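Local coordinates for nucleoporin NUP159 (Saccharomyces cerevisiae, PDB 1XIP), which is a component of the nuclear pore complex whose N-terminal beta-propeller domain tethers the helicase Dbp5 to the pore for mRNA export, at residues N106-L111 and S149-R154; I91-H96 and V100-R105; E207-E212 and D245-I250. All coordinates share one frame; numbering follows the deposited sequence.

In the fold
Along the chain from the N terminus, interaction 2 comes first. It closes a tight hairpin between strands 90-96 and 99-104. Interaction 1 opens directly after it. It closes a longer loop, from strand 107-112 to the end of strand 147-152, and joins two consecutive four-stranded sheets of the propeller. The two contacts touch, because strands 99-104 and 107-112 are neighbours in one sheet. Much later, interaction 3 closes a loop of some 30 residues holding strands 215-221 and 226-232. It ties the connection after helix 204-207 to strand 246-254 of their sheet. The three lie in series, and none nests or crosses. Interactions 2 and 3 are centred about 31 Å apart, on opposite sides of the chain's centre.

Interaction 1: N106-L111 and S149-R154; sequences NALYSL and SALDLR
L108 and L151 face each other from two strands that run in broadly the same direction but belong to different sheets, with L108 CA and L151 CA 10.7 Å apart. No hydrogen bond joins the segments. The contact is small, 68 Å² in all, and is made by leucine methyl groups alone.

L108 has the largest share. Its CG lies roughly anti to the backbone N (chi1 -153°), and this sends CD1 across toward the other strand. L151 also points at its partner, and the two side chains meet tip to tip. L108 CD1 and L151 CD1 are 4.1 Å apart. L153 comes in from the turn just past the strand, with its CD2 4.4 Å from L108 CD1. L151 CD1 and L153 CD2 are themselves about 4.2 Å apart. The three methyl groups thus form a nearly equilateral triangle. The second branch of L108 turns back to its own sheet, where L108 CD2 lies 3.4 Å from V102 O.

L153 is the middle residue of an Asx turn. D152 OD1 accepts a bond from R154 N at 3.0 Å, using the lone pair that points away from the other carboxylate oxygen. The N-H is well off line, at 134°. The same oxygen receives a weak bond from T155 N. The turn bends the chain at L153, next to the contact.

This is packing between consecutive blades of the beta-propeller. Each segment lies on the third strand of its four-stranded sheet. L139 of strand 138-143 touches both L108 and L151 and widens the apolar cluster. L153 also rests on L101 of strand 99-104. On its own sheet L108 packs against V122 of strand 119-124 and S103 of strand 99-104.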
loop_
_atom_site.group_PDB
_atom_site.type_symbol
_atom_site.label_atom_id
_atom_site.label_comp_id
_atom_site.label_asym_id
_atom_site.label_seq_id
_atom_site.Cartn_x
_atom_site.Cartn_y
_atom_site.Cartn_z
ATOM N N ASN A 106 11.331 14.278 -2.983
ATOM C CA ASN A 106 12.338 14.958 -3.801
ATOM C C ASN A 106 13.661 14.232 -4.004
ATOM O O ASN A 106 14.412 14.569 -4.939
ATOM C CB ASN A 106 12.579 16.362 -3.266
ATOM C CG ASN A 106 11.302 17.159 -3.182
ATOM O OD1 ASN A 106 10.779 17.621 -4.194
ATOM N ND2 ASN A 106 10.751 17.280 -1.966
ATOM N N ALA A 107 13.931 13.236 -3.157
ATOM C CA ALA A 107 15.182 12.483 -3.211
ATOM C C ALA A 107 15.078 11.084 -2.606
ATOM O O ALA A 107 14.221 10.825 -1.775
ATOM C CB ALA A 107 16.310 13.281 -2.531
ATOM N N LEU A 108 15.975 10.198 -3.035
ATOM C CA LEU A 108 16.074 8.820 -2.558
ATOM C C LEU A 108 17.357 8.663 -1.746
ATOM O O LEU A 108 18.399 9.212 -2.129
ATOM C CB LEU A 108 16.141 7.890 -3.765
ATOM C CG LEU A 108 15.672 6.426 -3.771
ATOM C CD1 LEU A 108 16.687 5.557 -4.533
ATOM C CD2 LEU A 108 15.389 5.837 -2.400
ATOM N N TYR A 109 17.303 7.910 -0.646
ATOM C CA TYR A 109 18.461 7.762 0.251
ATOM C C TYR A 109 18.712 6.321 0.595
ATOM O O TYR A 109 17.781 5.514 0.618
ATOM C CB TYR A 109 18.268 8.544 1.562
ATOM C CG TYR A 109 18.006 9.998 1.360
ATOM C CD1 TYR A 109 19.048 10.875 1.048
ATOM C CD2 TYR A 109 16.710 10.512 1.456
ATOM C CE1 TYR A 109 18.812 12.224 0.837
ATOM C CE2 TYR A 109 16.462 11.867 1.253
ATOM C CZ TYR A 109 17.522 12.711 0.942
ATOM O OH TYR A 109 17.295 14.040 0.736
ATOM N N SER A 110 19.974 6.020 0.900
ATOM C CA SER A 110 20.416 4.680 1.276
ATOM C C SER A 110 21.087 4.671 2.640
ATOM O O SER A 110 21.996 5.471 2.895
ATOM C CB SER A 110 21.437 4.192 0.270
ATOM O OG SER A 110 21.022 2.976 -0.298
ATOM N N LEU A 111 20.671 3.755 3.504
ATOM C CA LEU A 111 21.407 3.504 4.739
ATOM C C LEU A 111 22.049 2.119 4.701
ATOM O O LEU A 111 21.396 1.129 4.405
ATOM C CB LEU A 111 20.504 3.655 5.962
ATOM C CG LEU A 111 21.003 3.062 7.278
ATOM C CD1 LEU A 111 21.975 4.009 7.948
ATOM C CD2 LEU A 111 19.830 2.761 8.179
ATOM N N SER A 149 8.618 5.789 -14.506
ATOM C CA SER A 149 10.040 5.570 -14.807
ATOM C C SER A 149 10.659 4.442 -13.993
ATOM O O SER A 149 10.098 4.008 -12.989
ATOM C CB SER A 149 10.829 6.848 -14.580
ATOM O OG SER A 149 10.391 7.471 -13.396
ATOM N N ALA A 150 11.821 3.977 -14.436
ATOM C CA ALA A 150 12.513 2.858 -13.800
ATOM C C ALA A 150 13.948 3.213 -13.425
ATOM O O ALA A 150 14.717 3.683 -14.265
ATOM C CB ALA A 150 12.496 1.637 -14.705
ATOM N N LEU A 151 14.284 3.002 -12.151
ATOM C CA LEU A 151 15.629 3.217 -11.638
ATOM C C LEU A 151 16.296 1.880 -11.365
ATOM O O LEU A 151 15.813 1.106 -10.541
ATOM C CB LEU A 151 15.576 4.018 -10.344
ATOM C CG LEU A 151 16.619 5.108 -10.064
ATOM C CD1 LEU A 151 17.067 5.059 -8.613
ATOM C CD2 LEU A 151 17.815 5.071 -11.016
ATOM N N ASP A 152 17.394 1.602 -12.071
ATOM C CA ASP A 152 18.214 0.441 -11.744
ATOM C C ASP A 152 19.076 0.761 -10.531
ATOM O O ASP A 152 19.826 1.729 -10.530
ATOM C CB ASP A 152 19.085 0.003 -12.930
ATOM C CG ASP A 152 19.572 -1.453 -12.798
ATOM O OD1 ASP A 152 20.399 -1.738 -11.904
ATOM O OD2 ASP A 152 19.183 -2.382 -13.537
ATOM N N LEU A 153 18.958 -0.055 -9.494
ATOM C CA LEU A 153 19.676 0.209 -8.263
ATOM C C LEU A 153 21.164 -0.161 -8.330
ATOM O O LEU A 153 21.985 0.412 -7.614
ATOM C CB LEU A 153 18.961 -0.441 -7.083
ATOM C CG LEU A 153 17.631 0.258 -6.727
ATOM C CD1 LEU A 153 16.804 -0.593 -5.766
ATOM C CD2 LEU A 153 17.843 1.682 -6.176
ATOM N N ARG A 154 21.507 -1.086 -9.224
ATOM C CA ARG A 154 22.897 -1.488 -9.440
ATOM C C ARG A 154 23.731 -0.437 -10.205
ATOM O O ARG A 154 24.889 -0.209 -9.866
ATOM C CB ARG A 154 22.960 -2.854 -10.152
ATOM C CG ARG A 154 23.713 -3.959 -9.374
ATOM C CD ARG A 154 23.421 -5.406 -9.857
ATOM N NE ARG A 154 24.596 -6.054 -10.463
ATOM C CZ ARG A 154 24.646 -6.537 -11.720
ATOM N NH1 ARG A 154 23.586 -6.451 -12.525
ATOM N NH2 ARG A 154 25.764 -7.108 -12.178
#

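Interaction 2: I91-H96 and V100-R105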
loop_
_atom_site.group_PDB
_atom_site.type_symbol
_atom_site.label_atom_id
_atom_site.label_comp_id
_atom_site.label_asym_id
_atom_site.label_seq_id
_atom_site.Cartn_x
_atom_site.Cartn_y
_atom_site.Cartn_z
ATOM N N ILE A 91 8.055 9.130 2.268
ATOM C CA ILE A 91 6.895 8.507 1.657
ATOM C C ILE A 91 7.127 7.034 1.389
ATOM O O ILE A 91 6.197 6.303 1.047
ATOM C CB ILE A 91 6.503 9.263 0.368
ATOM C CG1 ILE A 91 7.638 9.247 -0.659
ATOM C CG2 ILE A 91 6.142 10.703 0.692
ATOM C CD1 ILE A 91 7.162 9.396 -2.075
ATOM N N PHE A 92 8.370 6.595 1.570
ATOM C CA PHE A 92 8.783 5.273 1.134
ATOM C C PHE A 92 9.988 4.771 1.898
ATOM O O PHE A 92 10.994 5.438 2.008
ATOM C CB PHE A 92 9.095 5.264 -0.369
ATOM C CG PHE A 92 9.560 3.935 -0.873
ATOM C CD1 PHE A 92 8.640 2.982 -1.313
ATOM C CD2 PHE A 92 10.915 3.612 -0.892
ATOM C CE1 PHE A 92 9.058 1.737 -1.783
ATOM C CE2 PHE A 92 11.344 2.361 -1.368
ATOM C CZ PHE A 92 10.405 1.429 -1.820
ATOM N N VAL A 93 9.884 3.540 2.360
ATOM C CA VAL A 93 10.854 2.947 3.257
ATOM C C VAL A 93 10.856 1.453 2.918
ATOM O O VAL A 93 9.790 0.888 2.651
ATOM C CB VAL A 93 10.425 3.247 4.710
ATOM C CG1 VAL A 93 10.038 1.986 5.495
ATOM C CG2 VAL A 93 11.447 4.105 5.412
ATOM N N CYS A 94 12.035 0.827 2.865
ATOM C CA CYS A 94 12.114 -0.581 2.469
ATOM C C CYS A 94 13.509 -1.202 2.509
ATOM O O CYS A 94 14.495 -0.526 2.228
ATOM C CB CYS A 94 11.497 -0.775 1.079
ATOM S SG CYS A 94 12.664 -0.856 -0.284
ATOM N N PHE A 95 13.576 -2.502 2.819
ATOM C CA PHE A 95 14.845 -3.229 2.830
ATOM C C PHE A 95 15.189 -3.724 1.449
ATOM O O PHE A 95 14.317 -4.173 0.720
ATOM C CB PHE A 95 14.806 -4.409 3.797
ATOM C CG PHE A 95 14.637 -4.014 5.233
ATOM C CD1 PHE A 95 13.368 -3.966 5.812
ATOM C CD2 PHE A 95 15.727 -3.693 6.005
ATOM C CE1 PHE A 95 13.200 -3.601 7.139
ATOM C CE2 PHE A 95 15.576 -3.331 7.331
ATOM C CZ PHE A 95 14.303 -3.287 7.905
ATOM N N HIS A 96 16.471 -3.656 1.100
ATOM C CA HIS A 96 16.968 -4.116 -0.191
ATOM C C HIS A 96 18.399 -4.607 -0.036
ATOM O O HIS A 96 19.308 -3.815 0.182
ATOM C CB HIS A 96 16.922 -2.980 -1.223
ATOM C CG HIS A 96 17.526 -3.342 -2.552
ATOM N ND1 HIS A 96 18.754 -2.863 -2.970
ATOM C CD2 HIS A 96 17.074 -4.141 -3.553
ATOM C CE1 HIS A 96 19.023 -3.343 -4.176
ATOM N NE2 HIS A 96 18.020 -4.120 -4.552
ATOM N N VAL A 100 18.855 -0.088 3.441
ATOM C CA VAL A 100 17.496 0.396 3.576
ATOM C C VAL A 100 17.314 1.602 2.644
ATOM O O VAL A 100 18.101 2.549 2.671
ATOM C CB VAL A 100 17.178 0.783 5.029
ATOM C CG1 VAL A 100 15.779 1.313 5.143
ATOM C CG2 VAL A 100 17.318 -0.398 5.929
ATOM N N LEU A 101 16.301 1.569 1.806
ATOM C CA LEU A 101 16.050 2.725 0.988
ATOM C C LEU A 101 15.024 3.596 1.664
ATOM O O LEU A 101 14.075 3.100 2.236
ATOM C CB LEU A 101 15.627 2.337 -0.428
ATOM C CG LEU A 101 16.609 1.414 -1.167
ATOM C CD1 LEU A 101 16.098 1.080 -2.532
ATOM C CD2 LEU A 101 17.992 2.037 -1.248
ATOM N N VAL A 102 15.264 4.906 1.642
ATOM C CA VAL A 102 14.333 5.880 2.167
ATOM C C VAL A 102 14.120 6.933 1.093
ATOM O O VAL A 102 15.068 7.476 0.551
ATOM C CB VAL A 102 14.865 6.540 3.425
ATOM C CG1 VAL A 102 13.975 7.734 3.825
ATOM C CG2 VAL A 102 14.965 5.522 4.580
ATOM N N SER A 103 12.868 7.224 0.797
ATOM C CA SER A 103 12.570 8.217 -0.197
ATOM C C SER A 103 11.641 9.270 0.352
ATOM O O SER A 103 10.641 8.954 1.007
ATOM C CB SER A 103 11.933 7.558 -1.396
ATOM O OG SER A 103 11.957 8.426 -2.496
ATOM N N THR A 104 11.995 10.528 0.121
ATOM C CA THR A 104 11.035 11.625 0.238
ATOM C C THR A 104 10.410 11.862 -1.139
ATOM O O THR A 104 10.617 11.085 -2.076
ATOM C CB THR A 104 11.717 12.947 0.732
ATOM O OG1 THR A 104 12.625 13.431 -0.272
ATOM C CG2 THR A 104 12.594 12.724 1.972
ATOM N N ARG A 105 9.675 12.957 -1.267
ATOM C CA ARG A 105 9.114 13.344 -2.544
ATOM C C ARG A 105 10.212 13.788 -3.524
ATOM O O ARG A 105 10.053 13.658 -4.754
ATOM C CB ARG A 105 8.072 14.446 -2.346
ATOM C CG ARG A 105 6.639 13.920 -2.221
ATOM C CD ARG A 105 5.731 14.727 -1.302
ATOM N NE ARG A 105 5.101 15.905 -1.935
ATOM C CZ ARG A 105 4.485 15.928 -3.144
ATOM N NH1 ARG A 105 4.425 14.838 -3.920
ATOM N NH2 ARG A 105 3.939 17.055 -3.586
#
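F92 with S103, and C94 with L101, are the hydrogen-bonded pairs of an antiparallel hairpin. The axes of strands 91-96 and 100-104 come within 4.7 Å, at 164° between their directions. S103 N bonds to F92 O at 2.9 Å. L101 N bonds to C94 O at 2.8 Å, and C94 N returns a bond to L101 O. At the I91 end, I91 N bonds to S103 O at 2.9 Å and is almost straight (177°). F92 N adds a weak bond to the same oxygen. I91 and F92 therefore both face S103, a classic beta bulge. Three CA-H...O contacts, from V93, V100 and V102, lie among the backbone bonds. Within its own strand, S103 OG donates to T104 O, in the carbonyl plane and on a lone pair.

The hairpin forms the first two strands of a four-stranded propeller blade. Strand 90-96 is an edge strand of that sheet. Strand 99-104 is followed by strand 107-112.

Apolar contacts cover both faces. On one, V93 CG2 and V102 CG2 are 3.9 Å apart, with the valines side by side. V100 CG2 lies 3.7 Å from F95 CD2. This face packs against V53 of strand 51-56 in the preceding blade. On the other, F92 CB meets S103 CB at 3.8 Å, and L101 CB sits at the edge of the F92 ring. I91, F92 and S103 also reach L132 of the next blade.

I91 has CG1 between its backbone N and carbonyl carbon (chi1 60°), which brings it to the opposite strand. I91 CG1 lies 3.8 Å from T104 O, and it also packs beside the S103 carbonyl. An alanine here would lack CG1 and CD1 and would probably open a gap beside the S103 and T104 carbonyls and leave L132 less covered.

Interaction 3: E207-E212 and D245-I250; sequences EELPVE and DQKMYI
L209 meets K247 and Y249, and these three residues account for all of the 88 Å² buried here. L209 gives half of it. It sits in the loop that follows helix 204-207. K247 and Y249 lie two residues apart on strand 246-250, and both point at the loop. The backbones stay well apart, with L209 CA and K247 CA 10.3 Å from each other.

L209 does the touching with one methyl group. Its CG is anti to the carbonyl carbon (chi1 -46°), and this carries CD1 out toward the strand. Y249 approaches from the opposite direction and presents the end of its phenol. L209 CD1 and Y249 OH are 3.9 Å apart, a packing contact and not a polar one.

K247 comes in across the leucine, at about a right angle. The contact is through the aliphatic part of the chain, with K247 CD 4.2 Å from L209 CD1. K247 CD also lies about 3.5 Å from Y249 OH. Y249 OH thus has the lysine methylene obliquely on one side of its ring plane and the leucine methyl on the other. The lysine chain is extended until it bends at its last torsion (chi4 -76°). Its charge is used away from L209: K247 NZ forms a salt bridge with E262 OE1.

The contact is peripheral in the propeller, about 21 Å from the centre of the chain. The loop leads from helix 204-207 to strand 215-221, an edge strand of the sheet that also holds strand 246-254. L209 packs on Y214, and its carbonyl accepts a hydrogen bond from R182, which lies between strands 174-179 and 184-190. Y249 rests on F231 of strand 226-232 and on E262 of strand 257-263, the two strands that flank its own.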
loop_
_atom_site.group_PDB
_atom_site.type_symbol
_atom_site.label_atom_id
_atom_site.label_comp_id
_atom_site.label_asym_id
_atom_site.label_seq_id
_atom_site.Cartn_x
_atom_site.Cartn_y
_atom_site.Cartn_z
ATOM N N GLU A 207 -18.408 4.618 -18.180
ATOM C CA GLU A 207 -18.031 5.893 -18.786
ATOM C C GLU A 207 -19.095 6.953 -18.496
ATOM O O GLU A 207 -18.810 8.158 -18.495
ATOM C CB GLU A 207 -17.836 5.739 -20.290
ATOM C CG GLU A 207 -16.838 6.725 -20.875
ATOM C CD GLU A 207 -15.407 6.330 -20.575
ATOM O OE1 GLU A 207 -15.060 5.151 -20.808
ATOM O OE2 GLU A 207 -14.631 7.193 -20.097
ATOM N N GLU A 208 -20.320 6.486 -18.255
ATOM C CA GLU A 208 -21.449 7.335 -17.870
ATOM C C GLU A 208 -21.089 8.242 -16.670
ATOM O O GLU A 208 -21.435 9.423 -16.667
ATOM C CB GLU A 208 -22.692 6.460 -17.581
ATOM C CG GLU A 208 -23.954 7.215 -17.172
ATOM C CD GLU A 208 -25.168 6.885 -18.038
ATOM O OE1 GLU A 208 -25.367 5.686 -18.369
ATOM O OE2 GLU A 208 -25.939 7.835 -18.374
ATOM N N LEU A 209 -20.381 7.688 -15.676
ATOM C CA LEU A 209 -19.840 8.477 -14.552
ATOM C C LEU A 209 -18.760 9.432 -15.032
ATOM O O LEU A 209 -17.723 8.985 -15.527
ATOM C CB LEU A 209 -19.239 7.570 -13.476
ATOM C CG LEU A 209 -19.989 6.332 -12.984
ATOM C CD1 LEU A 209 -19.007 5.285 -12.498
ATOM C CD2 LEU A 209 -20.988 6.685 -11.899
ATOM N N PRO A 210 -18.989 10.742 -14.892
ATOM C CA PRO A 210 -18.040 11.748 -15.404
ATOM C C PRO A 210 -16.644 11.603 -14.782
ATOM O O PRO A 210 -16.535 11.284 -13.592
ATOM C CB PRO A 210 -18.680 13.084 -15.003
ATOM C CG PRO A 210 -19.702 12.743 -13.955
ATOM C CD PRO A 210 -20.164 11.358 -14.242
ATOM N N VAL A 211 -15.602 11.820 -15.583
ATOM C CA VAL A 211 -14.216 11.716 -15.124
ATOM C C VAL A 211 -13.927 12.609 -13.915
ATOM O O VAL A 211 -13.138 12.242 -13.025
ATOM C CB VAL A 211 -13.227 12.054 -16.263
ATOM C CG1 VAL A 211 -11.885 12.557 -15.713
ATOM C CG2 VAL A 211 -13.000 10.846 -17.144
ATOM N N GLU A 212 -14.567 13.774 -13.889
ATOM C CA GLU A 212 -14.366 14.761 -12.829
ATOM C C GLU A 212 -14.912 14.298 -11.459
ATOM O O GLU A 212 -14.350 14.622 -10.417
ATOM C CB GLU A 212 -14.975 16.105 -13.251
ATOM C CG GLU A 212 -14.442 16.646 -14.588
ATOM C CD GLU A 212 -15.268 16.224 -15.813
ATOM O OE1 GLU A 212 -16.047 15.244 -15.731
ATOM O OE2 GLU A 212 -15.132 16.880 -16.875
ATOM N N ASP A 245 -15.601 10.286 -1.801
ATOM C CA ASP A 245 -16.598 9.511 -2.502
ATOM C C ASP A 245 -15.920 8.617 -3.546
ATOM O O ASP A 245 -15.350 9.103 -4.524
ATOM C CB ASP A 245 -17.647 10.429 -3.139
ATOM C CG ASP A 245 -18.674 9.663 -3.973
ATOM O OD1 ASP A 245 -19.146 8.579 -3.505
ATOM O OD2 ASP A 245 -19.053 10.058 -5.110
ATOM N N GLN A 246 -15.981 7.305 -3.336
ATOM C CA GLN A 246 -15.198 6.386 -4.156
ATOM C C GLN A 246 -15.959 5.150 -4.615
ATOM O O GLN A 246 -16.778 4.608 -3.877
ATOM C CB GLN A 246 -13.958 5.954 -3.384
ATOM C CG GLN A 246 -12.838 6.954 -3.430
ATOM C CD GLN A 246 -11.757 6.646 -2.429
ATOM O OE1 GLN A 246 -11.676 5.532 -1.942
ATOM N NE2 GLN A 246 -10.927 7.636 -2.111
ATOM N N LYS A 247 -15.657 4.684 -5.819
ATOM C CA LYS A 247 -16.194 3.420 -6.293
ATOM C C LYS A 247 -15.102 2.402 -6.562
ATOM O O LYS A 247 -14.134 2.694 -7.257
ATOM C CB LYS A 247 -17.035 3.642 -7.540
ATOM C CG LYS A 247 -18.383 4.236 -7.236
ATOM C CD LYS A 247 -19.271 4.234 -8.447
ATOM C CE LYS A 247 -20.658 4.712 -8.098
ATOM N NZ LYS A 247 -21.419 3.648 -7.391
HETATM N N MSE A 248 -15.264 1.202 -6.007
HETATM C CA MSE A 248 -14.288 0.129 -6.214
HETATM C C MSE A 248 -14.786 -0.945 -7.156
HETATM O O MSE A 248 -15.930 -1.376 -7.071
HETATM C CB MSE A 248 -13.841 -0.517 -4.903
HETATM C CG MSE A 248 -14.499 0.022 -3.669
HETATM SE SE MSE A 248 -13.788 1.765 -3.102
HETATM C CE MSE A 248 -12.130 1.173 -2.297
ATOM N N TYR A 249 -13.900 -1.386 -8.044
ATOM C CA TYR A 249 -14.235 -2.413 -9.005
ATOM C C TYR A 249 -13.189 -3.509 -9.026
ATOM O O TYR A 249 -11.994 -3.238 -9.017
ATOM C CB TYR A 249 -14.383 -1.806 -10.398
ATOM C CG TYR A 249 -15.565 -0.879 -10.525
ATOM C CD1 TYR A 249 -16.802 -1.346 -10.966
ATOM C CD2 TYR A 249 -15.453 0.469 -10.203
ATOM C CE1 TYR A 249 -17.877 -0.487 -11.084
ATOM C CE2 TYR A 249 -16.516 1.317 -10.310
ATOM C CZ TYR A 249 -17.721 0.848 -10.753
ATOM O OH TYR A 249 -18.779 1.737 -10.863
ATOM N N ILE A 250 -13.653 -4.747 -9.040
ATOM C CA ILE A 250 -12.802 -5.877 -9.329
ATOM C C ILE A 250 -12.871 -6.165 -10.832
ATOM O O ILE A 250 -13.945 -6.357 -11.387
ATOM C CB ILE A 250 -13.260 -7.089 -8.528
ATOM C CG1 ILE A 250 -13.315 -6.766 -7.019
ATOM C CG2 ILE A 250 -12.391 -8.303 -8.857
ATOM C CD1 ILE A 250 -11.972 -6.804 -6.303
#